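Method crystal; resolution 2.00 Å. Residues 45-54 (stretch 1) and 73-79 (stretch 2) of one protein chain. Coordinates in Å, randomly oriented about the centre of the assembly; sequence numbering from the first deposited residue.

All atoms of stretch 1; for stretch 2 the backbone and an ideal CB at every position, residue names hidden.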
# COMPACT_ATOMS: atom_id res chain seq x y z
N SER B 45 -9.54 3.59 10.88
CA SER B 45 -9.96 2.20 11.01
C SER B 45 -10.37 1.63 9.66
O SER B 45 -10.64 2.37 8.71
CB SER B 45 -11.14 2.12 11.97
OG SER B 45 -12.27 2.68 11.35
N PRO B 46 -10.39 0.30 9.56
CA PRO B 46 -10.89 -0.33 8.33
C PRO B 46 -12.30 0.15 7.96
O PRO B 46 -12.57 0.37 6.79
CB PRO B 46 -10.89 -1.82 8.68
CG PRO B 46 -9.70 -1.94 9.64
CD PRO B 46 -9.80 -0.68 10.49
N LEU B 47 -13.18 0.29 8.94
CA LEU B 47 -14.53 0.79 8.65
C LEU B 47 -14.51 2.21 8.06
O LEU B 47 -15.23 2.49 7.11
CB LEU B 47 -15.40 0.75 9.90
CG LEU B 47 -16.80 1.35 9.78
CD1 LEU B 47 -17.63 0.63 8.70
CD2 LEU B 47 -17.52 1.27 11.14
N ASP B 48 -13.74 3.11 8.66
CA ASP B 48 -13.59 4.45 8.11
C ASP B 48 -13.04 4.40 6.69
O ASP B 48 -13.42 5.20 5.83
CB ASP B 48 -12.66 5.29 8.97
CG ASP B 48 -13.28 5.66 10.31
OD1 ASP B 48 -14.52 5.74 10.40
OD2 ASP B 48 -12.51 5.87 11.26
N ALA B 49 -12.13 3.47 6.44
CA ALA B 49 -11.54 3.34 5.11
C ALA B 49 -12.62 2.91 4.10
O ALA B 49 -12.69 3.42 2.99
CB ALA B 49 -10.36 2.36 5.13
N VAL B 50 -13.45 1.95 4.50
CA VAL B 50 -14.57 1.54 3.66
C VAL B 50 -15.54 2.70 3.40
O VAL B 50 -15.96 2.92 2.27
CB VAL B 50 -15.35 0.35 4.29
CG1 VAL B 50 -16.73 0.19 3.62
CG2 VAL B 50 -14.54 -0.93 4.14
N LEU B 51 -15.87 3.45 4.44
CA LEU B 51 -16.79 4.57 4.28
C LEU B 51 -16.22 5.66 3.37
O LEU B 51 -16.94 6.26 2.59
CB LEU B 51 -17.18 5.15 5.65
CG LEU B 51 -17.98 4.18 6.54
CD1 LEU B 51 -18.23 4.78 7.93
CD2 LEU B 51 -19.32 3.80 5.87
N ALA B 52 -14.91 5.91 3.47
CA ALA B 52 -14.28 6.86 2.55
C ALA B 52 -14.28 6.34 1.09
O ALA B 52 -14.55 7.09 0.15
CB ALA B 52 -12.86 7.22 3.02
N ALA B 53 -13.95 5.06 0.92
CA ALA B 53 -14.04 4.44 -0.41
C ALA B 53 -15.44 4.58 -0.99
O ALA B 53 -15.61 4.93 -2.16
CB ALA B 53 -13.64 2.95 -0.33
N GLN B 54 -16.45 4.32 -0.17
CA GLN B 54 -17.83 4.46 -0.60
C GLN B 54 -18.14 5.89 -1.03
O GLN B 54 -18.74 6.11 -2.07
CB GLN B 54 -18.79 4.04 0.53
CG GLN B 54 -20.29 4.40 0.26
CD GLN B 54 -20.91 3.62 -0.90
OE1 GLN B 54 -20.34 2.66 -1.41
NE2 GLN B 54 -22.09 4.06 -1.34
N UNK B 73 -15.59 -4.22 -4.97
CA UNK B 73 -15.73 -4.93 -3.70
C UNK B 73 -14.38 -4.79 -3.02
O UNK B 73 -13.38 -4.52 -3.70
CB UNK B 73 -16.14 -6.39 -3.88
N UNK B 74 -14.33 -4.90 -1.71
CA UNK B 74 -13.05 -4.74 -1.03
C UNK B 74 -13.04 -5.41 0.34
O UNK B 74 -14.10 -5.66 0.91
CB UNK B 74 -12.72 -3.25 -0.88
N UNK B 75 -11.85 -5.68 0.85
CA UNK B 75 -11.72 -6.11 2.23
C UNK B 75 -10.48 -5.42 2.79
O UNK B 75 -9.49 -5.25 2.07
CB UNK B 75 -11.62 -7.63 2.34
N UNK B 76 -10.55 -5.01 4.05
CA UNK B 76 -9.47 -4.24 4.65
C UNK B 76 -9.28 -4.63 6.11
O UNK B 76 -10.25 -4.96 6.81
CB UNK B 76 -9.75 -2.74 4.53
N UNK B 77 -8.04 -4.62 6.58
CA UNK B 77 -7.79 -4.92 7.98
C UNK B 77 -6.61 -4.08 8.47
O UNK B 77 -5.79 -3.62 7.67
CB UNK B 77 -7.52 -6.41 8.18
N UNK B 78 -6.55 -3.85 9.77
CA UNK B 78 -5.44 -3.09 10.33
C UNK B 78 -5.10 -3.68 11.68
O UNK B 78 -6.00 -4.03 12.44
CB UNK B 78 -5.78 -1.60 10.45
N UNK B 79 -3.81 -3.80 11.97
CA UNK B 79 -3.37 -4.28 13.26
C UNK B 79 -2.72 -3.13 14.00
O UNK B 79 -1.82 -2.48 13.47
CB UNK B 79 -2.41 -5.46 13.12

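Stretch 2 is an extended strand that runs roughly antiparallel to the helix of stretch 1, at 146° between their N-to-C directions and with a closest axial approach of 8.1 Å. The helix begins after S45, whose OG caps it by accepting from D48 N at 3.1 Å. Toward the strand it turns P46, A49 and A53 by their CA-to-CB bonds, with V50 set sideways. This surface is apolar, so alternate strand positions should meet it with apolar groups.

Position 73 lies beyond the reach of stretch 1, its ideal CB having no helix atom within 5.5 Å. The extended backbone (-116/157) suits a beta-branched residue, but much else would fit. The deposited residue is T73, whose OG1 is hydrogen-bonded elsewhere in the structure.

At position 74 the CA-to-CB bond points toward the helix, yet the ideal CB again finds nothing within 5.5 Å. A small residue would leave a gap before A53 and V50, whereas a larger apolar chain could span part or all of it; methionine has the reach, and leucine, isoleucine or phenylalanine are also plausible. The residue is M74, present as selenomethionine. Its chi1 of 67° (p) and chi2 of -179° (t) carry the selenium across to the helix, where SE lies 3.6 Å from A53 CB and 4.1 Å from V50 CG2. The length of M74 spans the separation left by its CB.

Position 75 points away from the helix, which therefore sets little limit on its size or chemistry. It is A75, without contact to stretch 1.

Position 76 points toward the helix and is more tightly framed: its ideal CB is 4.4 Å from P46 CB, 5.1 Å from V50 CG2 and 5.2 Å from A49 CB. No side-chain donor or acceptor is offered among these three, and the extended backbone (-144/145) favours a branched apolar residue of moderate size. Valine or isoleucine would suit, alanine would fill the space less well. The residue is V76, with chi1 at 48° (p). Its CG1 packs 3.8 Å from P46 CB and equally 3.8 Å from V50 CG2, bridging side chains one helical turn apart, and also comes within 3.6 Å of P46 O.

Position 77 turns its CB away, although its CA is the nearest to that of P46, at 5.5 Å. Many residues are possible as far as stretch 1 is concerned. In A77 the contact is through the backbone, with CA 3.9 Å from P46 CG.

Position 78 points toward the first turn of the helix, its ideal CB 4.0 Å from P46 CG. With the proline ring so near, a small apolar residue suffices, though a larger one directed past the ring cannot be ruled out. It is A78, whose CB meets P46 CG at 4.0 Å while its N lies 3.7 Å from the same atom.

Position 79 is out of reach of the helix, and its strand angles (-112/127) would suit a beta-branched residue among others; V79 occupies it, with chi1 at 174° (t), touching nothing in stretch 1.

Stretch 2 73-79: TMAVAAV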
# COMPACT_ATOMS: atom_id res chain seq x y z
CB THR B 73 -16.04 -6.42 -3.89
OG1 THR B 73 -15.03 -7.01 -4.72
CG2 THR B 73 -17.39 -6.59 -4.58
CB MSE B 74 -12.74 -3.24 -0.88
CG MSE B 74 -13.68 -2.52 0.07
SE MSE B 74 -13.26 -0.62 0.21
CE MSE B 74 -11.53 -0.77 1.09
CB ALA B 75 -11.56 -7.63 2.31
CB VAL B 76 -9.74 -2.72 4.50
CG1 VAL B 76 -11.16 -2.40 4.91
CG2 VAL B 76 -8.74 -1.92 5.31
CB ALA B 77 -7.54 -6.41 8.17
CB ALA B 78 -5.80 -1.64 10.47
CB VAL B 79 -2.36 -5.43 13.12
CG1 VAL B 79 -1.80 -5.83 14.49
CG2 VAL B 79 -3.02 -6.61 12.42
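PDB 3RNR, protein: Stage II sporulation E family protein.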